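Local atomic coordinates of B-agarase (Agarivorans gilvus, PDB entry 5Z6P), a protein that acts as an agarase of glycoside hydrolase family 50, probably cleaving beta-galactosidic linkages in the galactan chains of agar. Residues 51-56 with 77-82; 112-117 with 187-192. All blocks are in the same frame, centred on the assembly; numbering follows the deposited sequence.

Contact 1 of 2, residues 51-56 with 77-82; sequences FSFSNV and TSVFIE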
loop_
_atom_site.group_PDB
_atom_site.type_symbol
_atom_site.label_atom_id
_atom_site.label_comp_id
_atom_site.label_asym_id
_atom_site.label_seq_id
_atom_site.Cartn_x
_atom_site.Cartn_y
_atom_site.Cartn_z
ATOM N N PHE A 51 -32.567 3.920 -3.749
ATOM C CA PHE A 51 -31.718 3.282 -2.738
ATOM C C PHE A 51 -31.844 1.767 -2.626
ATOM O O PHE A 51 -32.933 1.248 -2.482
ATOM C CB PHE A 51 -32.008 3.877 -1.365
ATOM C CG PHE A 51 -31.416 5.238 -1.155
ATOM C CD1 PHE A 51 -32.080 6.368 -1.579
ATOM C CD2 PHE A 51 -30.203 5.381 -0.511
ATOM C CE1 PHE A 51 -31.535 7.602 -1.382
ATOM C CE2 PHE A 51 -29.662 6.621 -0.316
ATOM C CZ PHE A 51 -30.325 7.730 -0.747
ATOM N N SER A 52 -30.714 1.073 -2.671
ATOM C CA SER A 52 -30.662 -0.337 -2.314
ATOM C C SER A 52 -29.422 -0.622 -1.476
ATOM O O SER A 52 -28.530 0.219 -1.364
ATOM C CB SER A 52 -30.685 -1.233 -3.556
ATOM O OG SER A 52 -29.748 -0.817 -4.524
ATOM N N PHE A 53 -29.371 -1.816 -0.899
ATOM C CA PHE A 53 -28.384 -2.138 0.119
ATOM C C PHE A 53 -27.874 -3.556 -0.030
ATOM O O PHE A 53 -28.567 -4.415 -0.552
ATOM C CB PHE A 53 -28.981 -1.944 1.519
ATOM C CG PHE A 53 -29.505 -0.548 1.762
ATOM C CD1 PHE A 53 -30.792 -0.197 1.394
ATOM C CD2 PHE A 53 -28.697 0.413 2.332
ATOM C CE1 PHE A 53 -31.252 1.084 1.602
ATOM C CE2 PHE A 53 -29.159 1.691 2.551
ATOM C CZ PHE A 53 -30.433 2.030 2.179
ATOM N N SER A 54 -26.647 -3.774 0.417
ATOM C CA SER A 54 -26.064 -5.098 0.503
ATOM C C SER A 54 -25.226 -5.223 1.774
ATOM O O SER A 54 -24.215 -4.525 1.934
ATOM C CB SER A 54 -25.209 -5.392 -0.721
ATOM O OG SER A 54 -24.355 -6.487 -0.468
ATOM N N ASN A 55 -25.654 -6.124 2.657
ATOM C CA ASN A 55 -25.029 -6.340 3.966
ATOM C C ASN A 55 -25.071 -5.052 4.790
ATOM O O ASN A 55 -24.192 -4.774 5.599
ATOM C CB ASN A 55 -23.599 -6.859 3.819
ATOM C CG ASN A 55 -23.530 -8.148 3.020
ATOM O OD1 ASN A 55 -24.475 -8.934 3.012
ATOM N ND2 ASN A 55 -22.415 -8.362 2.335
ATOM N N VAL A 56 -26.134 -4.293 4.561
ATOM C CA VAL A 56 -26.449 -3.083 5.297
ATOM C C VAL A 56 -27.906 -3.101 5.716
ATOM O O VAL A 56 -28.790 -3.207 4.864
ATOM C CB VAL A 56 -26.204 -1.810 4.455
ATOM C CG1 VAL A 56 -26.665 -0.584 5.222
ATOM C CG2 VAL A 56 -24.747 -1.697 4.087
ATOM N N THR A 77 -19.689 -4.206 2.259
ATOM C CA THR A 77 -21.009 -3.646 2.536
ATOM C C THR A 77 -21.188 -2.378 1.732
ATOM O O THR A 77 -20.249 -1.603 1.580
ATOM C CB THR A 77 -21.224 -3.346 4.030
ATOM O OG1 THR A 77 -20.479 -2.186 4.427
ATOM C CG2 THR A 77 -20.807 -4.513 4.858
ATOM N N SER A 78 -22.393 -2.179 1.213
ATOM C CA SER A 78 -22.674 -1.067 0.313
ATOM C C SER A 78 -24.070 -0.495 0.464
ATOM O O SER A 78 -25.042 -1.207 0.685
ATOM C CB SER A 78 -22.495 -1.486 -1.152
ATOM O OG SER A 78 -21.307 -2.212 -1.349
ATOM N N VAL A 79 -24.132 0.817 0.351
ATOM C CA VAL A 79 -25.338 1.538 0.013
ATOM C C VAL A 79 -25.248 1.890 -1.483
ATOM O O VAL A 79 -24.242 2.449 -1.910
ATOM C CB VAL A 79 -25.480 2.821 0.830
ATOM C CG1 VAL A 79 -26.741 3.565 0.414
ATOM C CG2 VAL A 79 -25.427 2.523 2.336
ATOM N N PHE A 80 -26.281 1.547 -2.255
ATOM C CA PHE A 80 -26.347 1.834 -3.685
ATOM C C PHE A 80 -27.426 2.864 -3.971
ATOM O O PHE A 80 -28.559 2.745 -3.499
ATOM C CB PHE A 80 -26.640 0.575 -4.518
ATOM C CG PHE A 80 -25.550 -0.450 -4.495
ATOM C CD1 PHE A 80 -24.344 -0.216 -5.122
ATOM C CD2 PHE A 80 -25.750 -1.673 -3.881
ATOM C CE1 PHE A 80 -23.347 -1.163 -5.105
ATOM C CE2 PHE A 80 -24.756 -2.626 -3.868
ATOM C CZ PHE A 80 -23.557 -2.376 -4.476
ATOM N N ILE A 81 -27.069 3.863 -4.762
ATOM C CA ILE A 81 -27.978 4.932 -5.147
ATOM C C ILE A 81 -28.016 4.993 -6.661
ATOM O O ILE A 81 -27.058 5.433 -7.279
ATOM C CB ILE A 81 -27.522 6.293 -4.573
ATOM C CG1 ILE A 81 -27.197 6.159 -3.081
ATOM C CG2 ILE A 81 -28.553 7.386 -4.843
ATOM C CD1 ILE A 81 -26.684 7.431 -2.446
ATOM N N GLU A 82 -29.105 4.530 -7.258
ATOM C CA GLU A 82 -29.209 4.452 -8.712
ATOM C C GLU A 82 -30.456 5.132 -9.209
ATOM O O GLU A 82 -31.550 4.691 -8.899
ATOM C CB GLU A 82 -29.233 3.000 -9.188
ATOM C CG GLU A 82 -27.966 2.228 -8.970
ATOM C CD GLU A 82 -28.030 0.843 -9.584
ATOM O OE1 GLU A 82 -28.118 0.743 -10.826
ATOM O OE2 GLU A 82 -27.994 -0.145 -8.817
HETATM O O HOH W 1 -30.265 1.153 -6.021
#
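Ser-52 opposite Phe-80 and Ser-54 opposite Ser-78 form the hydrogen-bonded pairs of an antiparallel beta ladder in the carbohydrate-binding-module-like domain. Each pair exchanges two backbone bonds, from the tight Phe-80 N to Ser-52 O (2.8 Å, 170° at the hydrogen) to the longer Ser-78 N to Ser-54 O (3.1 Å). Phe-80 O also receives the CA-H of Phe-51, with CA 3.3 Å away.

Apolar packing belongs to the face carrying Phe-51, Phe-53, Val-79 and Ile-81. The Phe-51 ring lies alongside Ile-81, its CE2 3.7 Å from Ile-81 CG1, while Ile-81 CG2 sits over a ring face and Val-79 CG1 comes to the edge. Phe-53 CE2 reaches the same Val-79 CG1 at 3.7 Å, so one methyl serves two rings. Val-79 holds CG1 anti to its backbone N (chi1 178°) and CG2 beside it, a fork that presents both methyls to Phe-53. Bulky aromatic and branched residues suit this side because Leu-65 and Ile-67 of strand 64-69 lie against the two rings.

Beyond the ladder, Asn-55 takes a left-handed backbone conformation, which asparagine tolerates well; its ND2 bonds Tyr-76 O. The chain then brings Val-56 CG2 to 3.4 Å from Ser-78 O.

Small polar residues occupy the other face beside Phe-80. On the same strand, Ser-78 CB lies over one face of the Phe-80 ring, offset toward the rim; Ser-78 OG bonds Glu-189 OE2. Ser-52 turns OG between its backbone N and carbonyl carbon (chi1 49°), bringing the hydroxyl, beside a doubtfully close water, to 3.4 Å from Phe-80 CB.

Contact 2 of 2, residues 112-117 with 187-192; sequences FINIFD and KIELSI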
loop_
_atom_site.group_PDB
_atom_site.type_symbol
_atom_site.label_atom_id
_atom_site.label_comp_id
_atom_site.label_asym_id
_atom_site.label_seq_id
_atom_site.Cartn_x
_atom_site.Cartn_y
_atom_site.Cartn_z
ATOM N N PHE A 112 -15.934 4.645 1.412
ATOM C CA PHE A 112 -15.639 4.975 0.032
ATOM C C PHE A 112 -16.901 5.414 -0.702
ATOM O O PHE A 112 -17.961 4.815 -0.553
ATOM C CB PHE A 112 -15.001 3.782 -0.686
ATOM C CG PHE A 112 -13.566 3.568 -0.328
ATOM C CD1 PHE A 112 -13.221 3.012 0.885
ATOM C CD2 PHE A 112 -12.559 3.919 -1.206
ATOM C CE1 PHE A 112 -11.898 2.816 1.220
ATOM C CE2 PHE A 112 -11.251 3.727 -0.875
ATOM C CZ PHE A 112 -10.922 3.175 0.349
ATOM N N ILE A 113 -16.775 6.473 -1.482
ATOM C CA ILE A 113 -17.843 6.922 -2.360
ATOM C C ILE A 113 -17.377 6.679 -3.773
ATOM O O ILE A 113 -16.467 7.356 -4.262
ATOM C CB ILE A 113 -18.192 8.423 -2.185
ATOM C CG1 ILE A 113 -18.582 8.743 -0.738
ATOM C CG2 ILE A 113 -19.296 8.829 -3.141
ATOM C CD1 ILE A 113 -17.503 9.480 0.054
ATOM N N ASN A 114 -17.990 5.696 -4.418
ATOM C CA ASN A 114 -17.643 5.341 -5.777
ATOM C C ASN A 114 -18.752 5.799 -6.696
ATOM O O ASN A 114 -19.898 5.392 -6.555
ATOM C CB ASN A 114 -17.403 3.835 -5.899
ATOM C CG ASN A 114 -16.378 3.333 -4.908
ATOM O OD1 ASN A 114 -15.401 4.009 -4.615
ATOM N ND2 ASN A 114 -16.599 2.147 -4.380
ATOM N N ILE A 115 -18.408 6.668 -7.630
ATOM C CA ILE A 115 -19.380 7.211 -8.562
ATOM C C ILE A 115 -19.094 6.707 -9.976
ATOM O O ILE A 115 -17.989 6.871 -10.493
ATOM C CB ILE A 115 -19.364 8.729 -8.501
ATOM C CG1 ILE A 115 -19.511 9.159 -7.038
ATOM C CG2 ILE A 115 -20.447 9.302 -9.369
ATOM C CD1 ILE A 115 -19.366 10.612 -6.791
ATOM N N PHE A 116 -20.091 6.067 -10.584
ATOM C CA PHE A 116 -19.934 5.388 -11.867
ATOM C C PHE A 116 -20.679 6.116 -12.973
ATOM O O PHE A 116 -21.795 6.572 -12.762
ATOM C CB PHE A 116 -20.455 3.946 -11.782
ATOM C CG PHE A 116 -19.771 3.099 -10.747
ATOM C CD1 PHE A 116 -20.166 3.148 -9.422
ATOM C CD2 PHE A 116 -18.747 2.244 -11.103
ATOM C CE1 PHE A 116 -19.545 2.370 -8.465
ATOM C CE2 PHE A 116 -18.119 1.460 -10.147
ATOM C CZ PHE A 116 -18.524 1.524 -8.829
ATOM N N ASP A 117 -20.085 6.223 -14.157
ATOM C CA ASP A 117 -20.832 6.783 -15.277
ATOM C C ASP A 117 -21.327 5.673 -16.206
ATOM O O ASP A 117 -20.980 4.514 -16.028
ATOM C CB ASP A 117 -20.002 7.837 -16.039
ATOM C CG ASP A 117 -18.842 7.251 -16.850
ATOM O OD1 ASP A 117 -18.712 6.017 -16.993
ATOM O OD2 ASP A 117 -18.047 8.067 -17.363
ATOM N N LYS A 187 -24.727 5.474 -11.237
ATOM C CA LYS A 187 -24.748 4.856 -9.918
ATOM C C LYS A 187 -23.772 5.512 -8.949
ATOM O O LYS A 187 -22.679 5.904 -9.335
ATOM C CB LYS A 187 -24.420 3.367 -10.026
ATOM C CG LYS A 187 -24.397 2.637 -8.693
ATOM C CD LYS A 187 -23.605 1.336 -8.758
ATOM C CE LYS A 187 -24.378 0.232 -9.449
ATOM N NZ LYS A 187 -23.612 -1.051 -9.406
ATOM N N ILE A 188 -24.172 5.622 -7.687
ATOM C CA ILE A 188 -23.250 5.971 -6.628
ATOM C C ILE A 188 -23.224 4.850 -5.594
ATOM O O ILE A 188 -24.269 4.349 -5.195
ATOM C CB ILE A 188 -23.630 7.300 -5.970
ATOM C CG1 ILE A 188 -23.487 8.435 -6.988
ATOM C CG2 ILE A 188 -22.754 7.557 -4.764
ATOM C CD1 ILE A 188 -24.060 9.751 -6.545
ATOM N N GLU A 189 -22.031 4.440 -5.180
ATOM C CA GLU A 189 -21.903 3.423 -4.148
ATOM C C GLU A 189 -21.182 3.930 -2.912
ATOM O O GLU A 189 -20.043 4.405 -2.984
ATOM C CB GLU A 189 -21.173 2.197 -4.685
ATOM C CG GLU A 189 -20.884 1.159 -3.608
ATOM C CD GLU A 189 -19.903 0.109 -4.058
ATOM O OE1 GLU A 189 -19.196 0.360 -5.052
ATOM O OE2 GLU A 189 -19.843 -0.964 -3.429
ATOM N N LEU A 190 -21.870 3.840 -1.781
ATOM C CA LEU A 190 -21.284 4.101 -0.470
ATOM C C LEU A 190 -20.802 2.772 0.126
ATOM O O LEU A 190 -21.602 1.954 0.542
ATOM C CB LEU A 190 -22.289 4.774 0.464
ATOM C CG LEU A 190 -23.229 5.861 -0.083
ATOM C CD1 LEU A 190 -24.062 6.476 1.021
ATOM C CD2 LEU A 190 -22.509 6.953 -0.856
ATOM N N SER A 191 -19.492 2.577 0.161
ATOM C CA SER A 191 -18.900 1.288 0.485
ATOM C C SER A 191 -18.141 1.344 1.801
ATOM O O SER A 191 -17.359 2.268 2.061
ATOM C CB SER A 191 -17.959 0.833 -0.653
ATOM O OG SER A 191 -17.050 -0.172 -0.229
ATOM N N ILE A 192 -18.410 0.361 2.642
ATOM C CA ILE A 192 -17.664 0.151 3.860
ATOM C C ILE A 192 -17.145 -1.271 3.775
ATOM O O ILE A 192 -17.934 -2.225 3.741
ATOM C CB ILE A 192 -18.538 0.378 5.113
ATOM C CG1 ILE A 192 -18.942 1.848 5.210
ATOM C CG2 ILE A 192 -17.816 -0.044 6.373
ATOM C CD1 ILE A 192 -20.063 2.095 6.194
HETATM O O HOH W 2 -14.924 0.480 -2.629
#
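Asn-114 ND2 is held by Glu-189 OE1 and a water within an antiparallel beta ladder of the carbohydrate-binding-module-like domain. The bond to OE1 is 3.2 Å and almost straight (175°). It leaves in the amide plane but meets OE1 from above the carboxylate, the two planes 75° apart. Asn-114 OD1 bonds Ser-124 OG, which helps fix the amide's rotation; Glu-189 OE2 goes to Ser-78. An amide suits here: NH2 donates to a carboxylate, the carbonyl oxygen accepts from a hydroxyl.

Beneath, Glu-189 N lies 2.7 Å from Asn-114 O; the ladder slackens at the weak Lys-187 N to Phe-116 O bond (3.5 Å).

Ile-113, Ile-115, Ile-188 and Leu-190 form the buried face. Ile-188 lies side by side with two others, its CG2 meeting Ile-113 CG2 and its CG1 Ile-115 CG2, both at 4.0 Å. Branching at CB fits the extended backbone and gives each two apolar arms.

Phe-116 turns its ring edge to Glu-189 OE1, CE1 4.0 Å away. Lys-187, CG anti to its backbone N and bent at chi3 (-76°), passes along one ring face, CD 3.9 Å from Phe-116 CD1; NZ stands over that face, 5.6 Å from the centroid, a weak cation-pi contact at most.

How the contacts relate
Contacts 1 and 2 are successive ladders of one antiparallel array: strand 76-81 pairs with 51-54 on one side and with 185-193 on the other, and 185-193 in turn carries 109-117. Their centres are about 10 Å apart. The seam between them is held by the probable hydrogen bonds Leu-190 N to Val-79 O (2.8 Å) and Thr-77 OG1 to Ile-192 O (2.6 Å). Side chains join too, with Phe-80 CE1 packed 3.7 Å from Glu-189 CG. Both strands of contact 1 precede those of contact 2 in sequence. No ligand or catalytic residue is identified in either contact; together they form part of the strand framework of the carbohydrate-binding-module-like domain.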